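PDB 6XXW: beta-glucuronidase, which probably hydrolyses beta-D-glucuronides as a family 2 glycoside hydrolase, releasing glucuronic acid from the attached group. Local coordinates for residues A[154-159]-A[171-176]; A[288-293]-A[540-545]; A[297-302]-A[593-598]. One frame throughout, in Å; residues are numbered along the deposited sequence. Where two conformers were deposited one is given.

Overall arrangement
From the N terminus, interaction 1 comes first and closes before the others open: 154-159 and 171-176 pair at the open end of a short surface hairpin, closing a loop with 11 residues between them, about 40 Å (between centres) from the other two contacts. Interactions 2 and 3 open one after the other, where a hairpin runs into the first barrel strand, 297-305. They close in the same order, on the last barrel strand, 544-550, and on the C-terminal tail, so their loops cross rather than nest. Their centres lie 9 Å apart and they touch through F292 with F299 and L541 with K598. Together they join the start and the closing strand of the TIM barrel to the C-terminal tail of the chain.

Interaction 1: A[154-159]-A[171-176]; sequences ELKVIE and NYYFDF
E154 meets N171 through the backbone in both directions: E154 N donates to N171 O (2.8 Å), and N171 N donates to E154 O (2.8 Å). The side chain of E154 starts with CG between its own backbone N and carbonyl carbon (chi1 39°) and then runs extended, carrying the carboxylate past N171 to the ring of Y173. There E154 OE2 sits at the ring edge, near its plane, and takes a weak hydrogen bond from Y173 OH at 3.4 Å. E154 was modelled in two conformers, so the weak bond to Y173 is tentative; in the one described here OE1 is bonded to W147 NE1. The two residues E154 and N171 form an antiparallel hydrogen-bonded pair at the open end of the two-stranded hairpin 153-157 and 168-172, within the family 2 sugar-binding domain. K156, next but one, is stretched out almost straight and passes across the amide of N171 at about a right angle, with CD so close to ND2 that the exact spacing is doubtful. Its straight chain carries K156 NZ to E154 OE2, a salt bridge of 3.5 Å. K156 NZ also comes within 4.0 Å of Y173 OH. Backbone hydrogen bonds of K156 with V169 and of I158 with Y167 continue the hairpin toward its loop.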
loop_
_atom_site.group_PDB
_atom_site.type_symbol
_atom_site.label_atom_id
_atom_site.label_comp_id
_atom_site.label_asym_id
_atom_site.label_seq_id
_atom_site.Cartn_x
_atom_site.Cartn_y
_atom_site.Cartn_z
ATOM N N GLU A 154 -24.376 -18.818 -17.722
ATOM C CA GLU A 154 -25.111 -18.700 -18.974
ATOM C C GLU A 154 -24.490 -17.616 -19.841
ATOM O O GLU A 154 -24.186 -16.522 -19.354
ATOM C CB GLU A 154 -26.592 -18.395 -18.716
ATOM C CG GLU A 154 -26.846 -17.426 -17.571
ATOM C CD GLU A 154 -28.331 -17.202 -17.303
ATOM O OE1 GLU A 154 -29.161 -17.620 -18.142
ATOM O OE2 GLU A 154 -28.669 -16.582 -16.267
ATOM N N LEU A 155 -24.293 -17.930 -21.118
ATOM C CA LEU A 155 -23.822 -16.940 -22.071
ATOM C C LEU A 155 -25.031 -16.164 -22.571
ATOM O O LEU A 155 -26.024 -16.762 -22.995
ATOM C CB LEU A 155 -23.079 -17.627 -23.222
ATOM C CG LEU A 155 -22.338 -16.736 -24.227
ATOM C CD1 LEU A 155 -21.238 -15.947 -23.538
ATOM C CD2 LEU A 155 -21.768 -17.583 -25.363
ATOM N N LYS A 156 -24.984 -14.843 -22.477
ATOM C CA LYS A 156 -26.120 -14.025 -22.865
ATOM C C LYS A 156 -25.719 -13.032 -23.941
ATOM O O LYS A 156 -24.634 -12.442 -23.886
ATOM C CB LYS A 156 -26.723 -13.284 -21.673
ATOM C CG LYS A 156 -27.418 -14.193 -20.668
ATOM C CD LYS A 156 -28.104 -13.356 -19.594
ATOM C CE LYS A 156 -28.783 -14.225 -18.550
ATOM N NZ LYS A 156 -29.497 -13.424 -17.503
ATOM N N VAL A 157 -26.614 -12.866 -24.914
ATOM C CA VAL A 157 -26.459 -11.901 -25.994
ATOM C C VAL A 157 -27.034 -10.573 -25.529
ATOM O O VAL A 157 -28.123 -10.526 -24.943
ATOM C CB VAL A 157 -27.166 -12.391 -27.270
ATOM C CG1 VAL A 157 -27.158 -11.313 -28.339
ATOM C CG2 VAL A 157 -26.510 -13.666 -27.782
ATOM N N ILE A 158 -26.294 -9.493 -25.758
ATOM C CA ILE A 158 -26.718 -8.154 -25.358
ATOM C C ILE A 158 -26.547 -7.271 -26.590
ATOM O O ILE A 158 -25.477 -6.698 -26.817
ATOM C CB ILE A 158 -25.923 -7.608 -24.166
ATOM C CG1 ILE A 158 -25.944 -8.605 -22.999
ATOM C CG2 ILE A 158 -26.486 -6.258 -23.741
ATOM C CD1 ILE A 158 -25.678 -7.988 -21.636
ATOM N N GLU A 159 -27.601 -7.154 -27.396
ATOM C CA GLU A 159 -27.576 -6.325 -28.601
ATOM C C GLU A 159 -28.667 -5.273 -28.462
ATOM O O GLU A 159 -29.751 -5.399 -29.028
ATOM C CB GLU A 159 -27.763 -7.163 -29.853
ATOM C CG GLU A 159 -26.594 -8.080 -30.137
ATOM C CD GLU A 159 -26.727 -8.802 -31.459
ATOM O OE1 GLU A 159 -27.877 -9.065 -31.885
ATOM O OE2 GLU A 159 -25.677 -9.112 -32.063
ATOM N N ASN A 171 -22.589 -14.780 -17.924
ATOM C CA ASN A 171 -23.081 -14.481 -16.591
ATOM C C ASN A 171 -22.910 -15.697 -15.696
ATOM O O ASN A 171 -23.126 -16.836 -16.123
ATOM C CB ASN A 171 -24.550 -14.056 -16.629
ATOM C CG ASN A 171 -24.725 -12.633 -17.159
ATOM O OD1 ASN A 171 -23.834 -11.789 -17.019
ATOM N ND2 ASN A 171 -25.863 -12.367 -17.768
ATOM N N TYR A 172 -22.522 -15.443 -14.452
ATOM C CA TYR A 172 -22.416 -16.491 -13.452
ATOM C C TYR A 172 -22.445 -15.842 -12.077
ATOM O O TYR A 172 -22.127 -14.660 -11.915
ATOM C CB TYR A 172 -21.159 -17.347 -13.641
ATOM C CG TYR A 172 -19.820 -16.633 -13.665
ATOM C CD1 TYR A 172 -19.315 -16.118 -14.849
ATOM C CD2 TYR A 172 -19.020 -16.552 -12.521
ATOM C CE1 TYR A 172 -18.068 -15.502 -14.899
ATOM C CE2 TYR A 172 -17.755 -15.931 -12.558
ATOM C CZ TYR A 172 -17.287 -15.417 -13.760
ATOM O OH TYR A 172 -16.051 -14.799 -13.843
ATOM N N TYR A 173 -22.845 -16.635 -11.089
ATOM C CA TYR A 173 -23.272 -16.118 -9.800
ATOM C C TYR A 173 -22.469 -16.708 -8.656
ATOM O O TYR A 173 -22.852 -16.555 -7.493
ATOM C CB TYR A 173 -24.782 -16.372 -9.630
ATOM C CG TYR A 173 -25.532 -15.808 -10.813
ATOM C CD1 TYR A 173 -25.884 -14.463 -10.853
ATOM C CD2 TYR A 173 -25.815 -16.596 -11.923
ATOM C CE1 TYR A 173 -26.544 -13.933 -11.950
ATOM C CE2 TYR A 173 -26.468 -16.073 -13.025
ATOM C CZ TYR A 173 -26.830 -14.743 -13.030
ATOM O OH TYR A 173 -27.479 -14.219 -14.125
ATOM N N PHE A 174 -21.360 -17.364 -8.956
ATOM C CA PHE A 174 -20.403 -17.750 -7.933
ATOM C C PHE A 174 -19.308 -16.692 -7.845
ATOM O O PHE A 174 -18.973 -16.036 -8.832
ATOM C CB PHE A 174 -19.806 -19.133 -8.215
ATOM C CG PHE A 174 -19.245 -19.312 -9.601
ATOM C CD1 PHE A 174 -17.892 -19.046 -9.862
ATOM C CD2 PHE A 174 -20.033 -19.821 -10.626
ATOM C CE1 PHE A 174 -17.352 -19.243 -11.131
ATOM C CE2 PHE A 174 -19.497 -20.039 -11.905
ATOM C CZ PHE A 174 -18.160 -19.751 -12.163
ATOM N N ASP A 175 -18.761 -16.523 -6.644
ATOM C CA ASP A 175 -17.859 -15.414 -6.347
ATOM C C ASP A 175 -16.403 -15.868 -6.393
ATOM O O ASP A 175 -15.660 -15.776 -5.418
ATOM C CB ASP A 175 -18.206 -14.818 -4.988
ATOM C CG ASP A 175 -17.348 -13.620 -4.634
ATOM O OD1 ASP A 175 -17.161 -12.734 -5.499
ATOM O OD2 ASP A 175 -16.855 -13.570 -3.487
ATOM N N PHE A 176 -16.013 -16.431 -7.531
ATOM C CA PHE A 176 -14.601 -16.622 -7.837
ATOM C C PHE A 176 -14.475 -16.561 -9.347
ATOM O O PHE A 176 -15.423 -16.880 -10.061
ATOM C CB PHE A 176 -14.025 -17.933 -7.273
ATOM C CG PHE A 176 -14.816 -19.189 -7.623
ATOM C CD1 PHE A 176 -15.907 -19.569 -6.857
ATOM C CD2 PHE A 176 -14.430 -20.005 -8.691
ATOM C CE1 PHE A 176 -16.616 -20.725 -7.153
ATOM C CE2 PHE A 176 -15.136 -21.168 -9.002
ATOM C CZ PHE A 176 -16.235 -21.525 -8.233
#

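Interaction 2: A[288-293]-A[540-545]; sequences EGKQFL and RLDFVV
The ring of F543 leads away from K290, which touches this residue only at its root; L541 CB lies over one ring face, offset toward the rim, and the ring of Y494 stacks with it. The F292 ring also leads off from its partner V545, meeting F301 edge-to-face. What F292 gives the contact is its CB, 4.4 Å from V545 CG2. K290 does more of the touching. Its CG stands between backbone N and carbonyl carbon (chi1 46°), which sends the chain across F543 at about a right angle, K290 CD 4.0 Å from F543 CB. A bend at the last torsion (chi4 60°) then brings the ammonium to D542. There K290 NZ makes a weak salt bridge to D542 OD2 (3.4 Å). A water bridges the same atoms, accepting from K290 NZ and donating to D542 OD2 (2.6 Å). A second water lies between the carbonyl oxygens of K290 and D542. K290 O is further packed against V545 CG1, only 3.2 Å away. K290 belongs to the type II' turn joining strands 285-288 and 291-294, the hairpin that precedes the first TIM-barrel strand; D542 and F543 occupy the type I turn that leads into the last one, 544-550. The polar link is thus shared between a weak direct ion pair and water, on the partly exposed flank of an apolar contact, so its charges are probably partly screened by solvent.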
loop_
_atom_site.group_PDB
_atom_site.type_symbol
_atom_site.label_atom_id
_atom_site.label_comp_id
_atom_site.label_asym_id
_atom_site.label_seq_id
_atom_site.Cartn_x
_atom_site.Cartn_y
_atom_site.Cartn_z
ATOM N N GLU A 288 -22.503 -37.804 16.548
ATOM C CA GLU A 288 -23.408 -38.313 17.577
ATOM C C GLU A 288 -23.878 -37.141 18.429
ATOM O O GLU A 288 -23.076 -36.536 19.139
ATOM C CB GLU A 288 -22.713 -39.371 18.440
ATOM C CG GLU A 288 -23.643 -40.168 19.338
ATOM C CD GLU A 288 -22.877 -41.069 20.290
ATOM O OE1 GLU A 288 -22.146 -40.539 21.157
ATOM O OE2 GLU A 288 -22.991 -42.305 20.161
ATOM N N GLY A 289 -25.173 -36.842 18.386
ATOM C CA GLY A 289 -25.689 -35.723 19.166
ATOM C C GLY A 289 -25.174 -34.418 18.587
ATOM O O GLY A 289 -25.282 -34.169 17.382
ATOM N N LYS A 290 -24.588 -33.576 19.435
ATOM C CA LYS A 290 -23.985 -32.335 18.969
ATOM C C LYS A 290 -22.468 -32.436 18.886
ATOM O O LYS A 290 -21.774 -31.414 18.935
ATOM C CB LYS A 290 -24.396 -31.166 19.858
ATOM C CG LYS A 290 -24.305 -31.440 21.337
ATOM C CD LYS A 290 -25.005 -30.337 22.117
ATOM C CE LYS A 290 -24.892 -30.557 23.617
ATOM N NZ LYS A 290 -23.468 -30.589 24.073
ATOM N N GLN A 291 -21.943 -33.648 18.770
ATOM C CA GLN A 291 -20.511 -33.871 18.718
ATOM C C GLN A 291 -20.098 -34.411 17.355
ATOM O O GLN A 291 -20.801 -35.232 16.762
ATOM C CB GLN A 291 -20.080 -34.839 19.824
ATOM C CG GLN A 291 -20.361 -34.313 21.225
ATOM C CD GLN A 291 -19.576 -35.047 22.295
ATOM O OE1 GLN A 291 -18.869 -34.434 23.091
ATOM N NE2 GLN A 291 -19.701 -36.370 22.319
ATOM N N PHE A 292 -18.944 -33.941 16.868
ATOM C CA PHE A 292 -18.274 -34.483 15.693
ATOM C C PHE A 292 -17.077 -35.281 16.201
ATOM O O PHE A 292 -16.106 -34.696 16.692
ATOM C CB PHE A 292 -17.829 -33.360 14.753
ATOM C CG PHE A 292 -17.397 -33.839 13.404
ATOM C CD1 PHE A 292 -16.125 -34.369 13.213
ATOM C CD2 PHE A 292 -18.267 -33.777 12.322
ATOM C CE1 PHE A 292 -15.723 -34.824 11.958
ATOM C CE2 PHE A 292 -17.867 -34.233 11.063
ATOM C CZ PHE A 292 -16.594 -34.754 10.889
ATOM N N LEU A 293 -17.143 -36.610 16.100
ATOM C CA LEU A 293 -16.128 -37.474 16.699
ATOM C C LEU A 293 -15.134 -37.966 15.656
ATOM O O LEU A 293 -15.523 -38.535 14.629
ATOM C CB LEU A 293 -16.767 -38.680 17.398
ATOM C CG LEU A 293 -17.788 -38.360 18.488
ATOM C CD1 LEU A 293 -18.538 -39.633 18.895
ATOM C CD2 LEU A 293 -17.097 -37.733 19.680
ATOM N N ARG A 540 -19.635 -19.579 23.597
ATOM C CA ARG A 540 -20.712 -19.708 24.567
ATOM C C ARG A 540 -21.753 -20.741 24.161
ATOM O O ARG A 540 -22.716 -20.958 24.908
ATOM C CB ARG A 540 -21.373 -18.346 24.779
ATOM C CG ARG A 540 -20.371 -17.342 25.316
ATOM C CD ARG A 540 -21.029 -16.073 25.795
ATOM N NE ARG A 540 -21.290 -15.155 24.696
ATOM C CZ ARG A 540 -22.499 -14.924 24.202
ATOM N NH1 ARG A 540 -23.548 -15.555 24.720
ATOM N NH2 ARG A 540 -22.661 -14.065 23.198
ATOM N N LEU A 541 -21.568 -21.394 23.016
ATOM C CA LEU A 541 -22.559 -22.304 22.446
ATOM C C LEU A 541 -21.955 -23.705 22.350
ATOM O O LEU A 541 -21.082 -23.958 21.507
ATOM C CB LEU A 541 -23.014 -21.799 21.076
ATOM C CG LEU A 541 -23.536 -20.357 21.030
ATOM C CD1 LEU A 541 -23.895 -19.955 19.600
ATOM C CD2 LEU A 541 -24.750 -20.198 21.941
ATOM N N ASP A 542 -22.436 -24.625 23.195
ATOM C CA ASP A 542 -21.823 -25.950 23.246
ATOM C C ASP A 542 -22.140 -26.816 22.027
ATOM O O ASP A 542 -21.518 -27.873 21.864
ATOM C CB ASP A 542 -22.225 -26.678 24.543
ATOM C CG ASP A 542 -23.709 -27.044 24.609
ATOM O OD1 ASP A 542 -24.479 -26.781 23.657
ATOM O OD2 ASP A 542 -24.111 -27.619 25.641
ATOM N N PHE A 543 -23.063 -26.403 21.168
ATOM C CA PHE A 543 -23.388 -27.169 19.969
ATOM C C PHE A 543 -22.602 -26.709 18.743
ATOM O O PHE A 543 -22.722 -27.320 17.679
ATOM C CB PHE A 543 -24.896 -27.103 19.687
ATOM C CG PHE A 543 -25.465 -25.703 19.665
ATOM C CD1 PHE A 543 -25.333 -24.900 18.537
ATOM C CD2 PHE A 543 -26.143 -25.202 20.762
ATOM C CE1 PHE A 543 -25.852 -23.613 18.515
ATOM C CE2 PHE A 543 -26.671 -23.924 20.743
ATOM C CZ PHE A 543 -26.524 -23.125 19.617
ATOM N N VAL A 544 -21.783 -25.670 18.867
ATOM C CA VAL A 544 -20.936 -25.223 17.770
ATOM C C VAL A 544 -19.620 -25.984 17.869
ATOM O O VAL A 544 -18.916 -25.907 18.886
ATOM C CB VAL A 544 -20.721 -23.700 17.803
ATOM C CG1 VAL A 544 -19.653 -23.282 16.810
ATOM C CG2 VAL A 544 -22.047 -22.974 17.504
ATOM N N VAL A 545 -19.311 -26.754 16.831
ATOM C CA VAL A 545 -18.146 -27.631 16.824
ATOM C C VAL A 545 -17.064 -27.139 15.874
ATOM O O VAL A 545 -16.102 -27.863 15.620
ATOM C CB VAL A 545 -18.539 -29.082 16.485
ATOM C CG1 VAL A 545 -19.561 -29.600 17.492
ATOM C CG2 VAL A 545 -19.108 -29.165 15.060
HETATM O O HOH W 1 -20.761 -30.227 20.892
HETATM O O HOH W 2 -22.885 -29.626 26.693
#

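Interaction 3: A[297-302]-A[593-598]; sequences KPFYFK and PDFWEK
K297 lays its side chain over one face of the F595 ring, with CE 3.8 Å from the centroid and almost on the ring normal, a CH-pi contact. K297 NZ completes a cation-pi pair at 4.1 Å from that centroid while making a salt bridge to E254. F299 CD1 covers the opposite face of F595, 3.9 Å from F595 CE1, the two ring planes lying at 59°. The C-terminal tail, 593-598, thereby lies along the first strand of the TIM barrel, 297-305, and F299 and F595 form a single backbone bridge. Two hydrogen bonds flank it: W596 N donates to P298 O (2.8 Å), and Y300 N to D594 O (2.9 Å). F595 CA adds a C-H...O contact to the same P298 O, and P298 CG rests against E597 CB.

Beyond the bridge, Y300 and W596 lie side by side, pointing the same way. The indole sets its edge to the tyrosine face, W596 CE3 3.8 Å from Y300 CG, at an angle of 61° between planes. K598 CG sits over the centre of one indole face. Further along the strand K302 NZ makes a weak salt bridge to D594 OD1 (3.4 Å), but it is also bonded to the carbonyls of L592 and W589, and D594 OD1 takes N335 ND2. K598 NZ lies among the carbonyls of L538, L541 and V544 and also donates to a water, more acceptors than its three protons can fully serve; that water in turn donates to Y300 OH at 2.8 Å, the same hydroxyl that is bonded to E547 OE2.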
loop_
_atom_site.group_PDB
_atom_site.type_symbol
_atom_site.label_atom_id
_atom_site.label_comp_id
_atom_site.label_asym_id
_atom_site.label_seq_id
_atom_site.Cartn_x
_atom_site.Cartn_y
_atom_site.Cartn_z
ATOM N N LYS A 297 -13.277 -39.103 19.761
ATOM C CA LYS A 297 -13.055 -37.931 20.590
ATOM C C LYS A 297 -13.724 -36.709 19.968
ATOM O O LYS A 297 -13.773 -36.597 18.740
ATOM C CB LYS A 297 -11.552 -37.663 20.773
ATOM C CG LYS A 297 -10.802 -38.779 21.458
ATOM C CD LYS A 297 -9.321 -38.446 21.560
ATOM C CE LYS A 297 -8.683 -38.368 20.190
ATOM N NZ LYS A 297 -7.214 -38.108 20.293
ATOM N N PRO A 298 -14.274 -35.789 20.786
ATOM C CA PRO A 298 -14.969 -34.610 20.237
ATOM C C PRO A 298 -14.055 -33.599 19.560
ATOM O O PRO A 298 -13.314 -32.884 20.237
ATOM C CB PRO A 298 -15.638 -33.991 21.474
ATOM C CG PRO A 298 -14.840 -34.494 22.633
ATOM C CD PRO A 298 -14.412 -35.880 22.251
ATOM N N PHE A 299 -14.135 -33.502 18.236
ATOM C CA PHE A 299 -13.300 -32.590 17.459
ATOM C C PHE A 299 -13.846 -31.161 17.510
ATOM O O PHE A 299 -15.051 -30.941 17.661
ATOM C CB PHE A 299 -13.245 -33.074 16.005
ATOM C CG PHE A 299 -12.158 -32.442 15.163
ATOM C CD1 PHE A 299 -10.829 -32.485 15.555
ATOM C CD2 PHE A 299 -12.472 -31.849 13.948
ATOM C CE1 PHE A 299 -9.828 -31.929 14.758
ATOM C CE2 PHE A 299 -11.470 -31.271 13.138
ATOM C CZ PHE A 299 -10.158 -31.315 13.542
ATOM N N TYR A 300 -12.943 -30.185 17.371
ATOM C CA TYR A 300 -13.321 -28.793 17.124
ATOM C C TYR A 300 -12.561 -28.287 15.905
ATOM O O TYR A 300 -11.327 -28.213 15.931
ATOM C CB TYR A 300 -13.043 -27.885 18.331
ATOM C CG TYR A 300 -13.634 -26.496 18.129
ATOM C CD1 TYR A 300 -12.865 -25.446 17.611
ATOM C CD2 TYR A 300 -14.977 -26.250 18.409
ATOM C CE1 TYR A 300 -13.427 -24.182 17.407
ATOM C CE2 TYR A 300 -15.544 -25.006 18.213
ATOM C CZ TYR A 300 -14.779 -23.975 17.708
ATOM O OH TYR A 300 -15.379 -22.743 17.530
ATOM N N PHE A 301 -13.293 -27.940 14.843
ATOM C CA PHE A 301 -12.658 -27.444 13.623
ATOM C C PHE A 301 -12.112 -26.043 13.845
ATOM O O PHE A 301 -12.847 -25.142 14.254
ATOM C CB PHE A 301 -13.644 -27.373 12.453
ATOM C CG PHE A 301 -14.121 -28.691 11.964
ATOM C CD1 PHE A 301 -15.131 -29.370 12.632
ATOM C CD2 PHE A 301 -13.592 -29.242 10.809
ATOM C CE1 PHE A 301 -15.592 -30.598 12.166
ATOM C CE2 PHE A 301 -14.056 -30.476 10.335
ATOM C CZ PHE A 301 -15.057 -31.137 11.017
ATOM N N LYS A 302 -10.859 -25.876 13.471
ATOM C CA LYS A 302 -10.210 -24.555 13.474
ATOM C C LYS A 302 -9.630 -24.379 12.075
ATOM O O LYS A 302 -8.744 -25.082 11.757
ATOM C CB LYS A 302 -9.115 -24.481 14.539
ATOM C CG LYS A 302 -9.577 -24.605 15.973
ATOM C CD LYS A 302 -8.461 -24.688 16.961
ATOM C CE LYS A 302 -7.392 -25.689 16.620
ATOM N NZ LYS A 302 -6.368 -25.767 17.676
ATOM N N PRO A 593 -7.749 -26.570 22.105
ATOM C CA PRO A 593 -7.333 -27.925 21.736
ATOM C C PRO A 593 -8.070 -28.399 20.492
ATOM O O PRO A 593 -9.189 -27.966 20.204
ATOM C CB PRO A 593 -7.713 -28.761 22.964
ATOM C CG PRO A 593 -8.872 -28.037 23.569
ATOM C CD PRO A 593 -8.691 -26.559 23.239
ATOM N N ASP A 594 -7.415 -29.292 19.741
ATOM C CA ASP A 594 -8.070 -29.936 18.604
ATOM C C ASP A 594 -9.281 -30.745 19.051
ATOM O O ASP A 594 -10.285 -30.827 18.332
ATOM C CB ASP A 594 -7.085 -30.850 17.871
ATOM C CG ASP A 594 -6.021 -30.082 17.122
ATOM O OD1 ASP A 594 -6.316 -28.974 16.635
ATOM O OD2 ASP A 594 -4.889 -30.592 17.022
ATOM N N PHE A 595 -9.190 -31.381 20.216
ATOM C CA PHE A 595 -10.284 -32.172 20.762
ATOM C C PHE A 595 -10.763 -31.497 22.035
ATOM O O PHE A 595 -9.990 -31.314 22.980
ATOM C CB PHE A 595 -9.850 -33.615 21.003
ATOM C CG PHE A 595 -9.541 -34.355 19.732
ATOM C CD1 PHE A 595 -10.554 -34.975 19.012
ATOM C CD2 PHE A 595 -8.250 -34.393 19.233
ATOM C CE1 PHE A 595 -10.285 -35.645 17.831
ATOM C CE2 PHE A 595 -7.966 -35.057 18.047
ATOM C CZ PHE A 595 -8.990 -35.682 17.341
ATOM N N TRP A 596 -12.034 -31.124 22.050
ATOM C CA TRP A 596 -12.558 -30.178 23.026
ATOM C C TRP A 596 -14.007 -30.559 23.280
ATOM O O TRP A 596 -14.838 -30.441 22.377
ATOM C CB TRP A 596 -12.442 -28.754 22.485
ATOM C CG TRP A 596 -12.942 -27.680 23.391
ATOM C CD1 TRP A 596 -13.176 -27.774 24.728
ATOM C CD2 TRP A 596 -13.252 -26.331 23.022
ATOM N NE1 TRP A 596 -13.618 -26.567 25.217
ATOM C CE2 TRP A 596 -13.672 -25.664 24.187
ATOM C CE3 TRP A 596 -13.211 -25.624 21.818
ATOM C CZ2 TRP A 596 -14.062 -24.326 24.183
ATOM C CZ3 TRP A 596 -13.599 -24.294 21.815
ATOM C CH2 TRP A 596 -14.017 -23.660 22.992
ATOM N N GLU A 597 -14.309 -31.048 24.480
ATOM C CA GLU A 597 -15.689 -31.384 24.825
ATOM C C GLU A 597 -16.347 -30.131 25.383
ATOM O O GLU A 597 -16.178 -29.800 26.559
ATOM C CB GLU A 597 -15.756 -32.537 25.818
ATOM C CG GLU A 597 -17.163 -33.113 25.939
ATOM C CD GLU A 597 -17.182 -34.516 26.503
ATOM O OE1 GLU A 597 -16.105 -35.016 26.888
ATOM O OE2 GLU A 597 -18.276 -35.122 26.553
ATOM N N LYS A 598 -17.099 -29.432 24.537
ATOM C CA LYS A 598 -17.729 -28.164 24.907
ATOM C C LYS A 598 -18.989 -28.368 25.751
ATOM O O LYS A 598 -19.470 -29.491 25.897
ATOM C CB LYS A 598 -18.069 -27.351 23.646
ATOM C CG LYS A 598 -16.846 -26.955 22.826
ATOM C CD LYS A 598 -17.201 -26.055 21.648
ATOM C CE LYS A 598 -17.887 -24.788 22.105
ATOM N NZ LYS A 598 -18.311 -23.941 20.964
HETATM O O HOH W 3 -15.890 -29.548 19.926
HETATM O O HOH W 4 -16.269 -22.217 20.102
#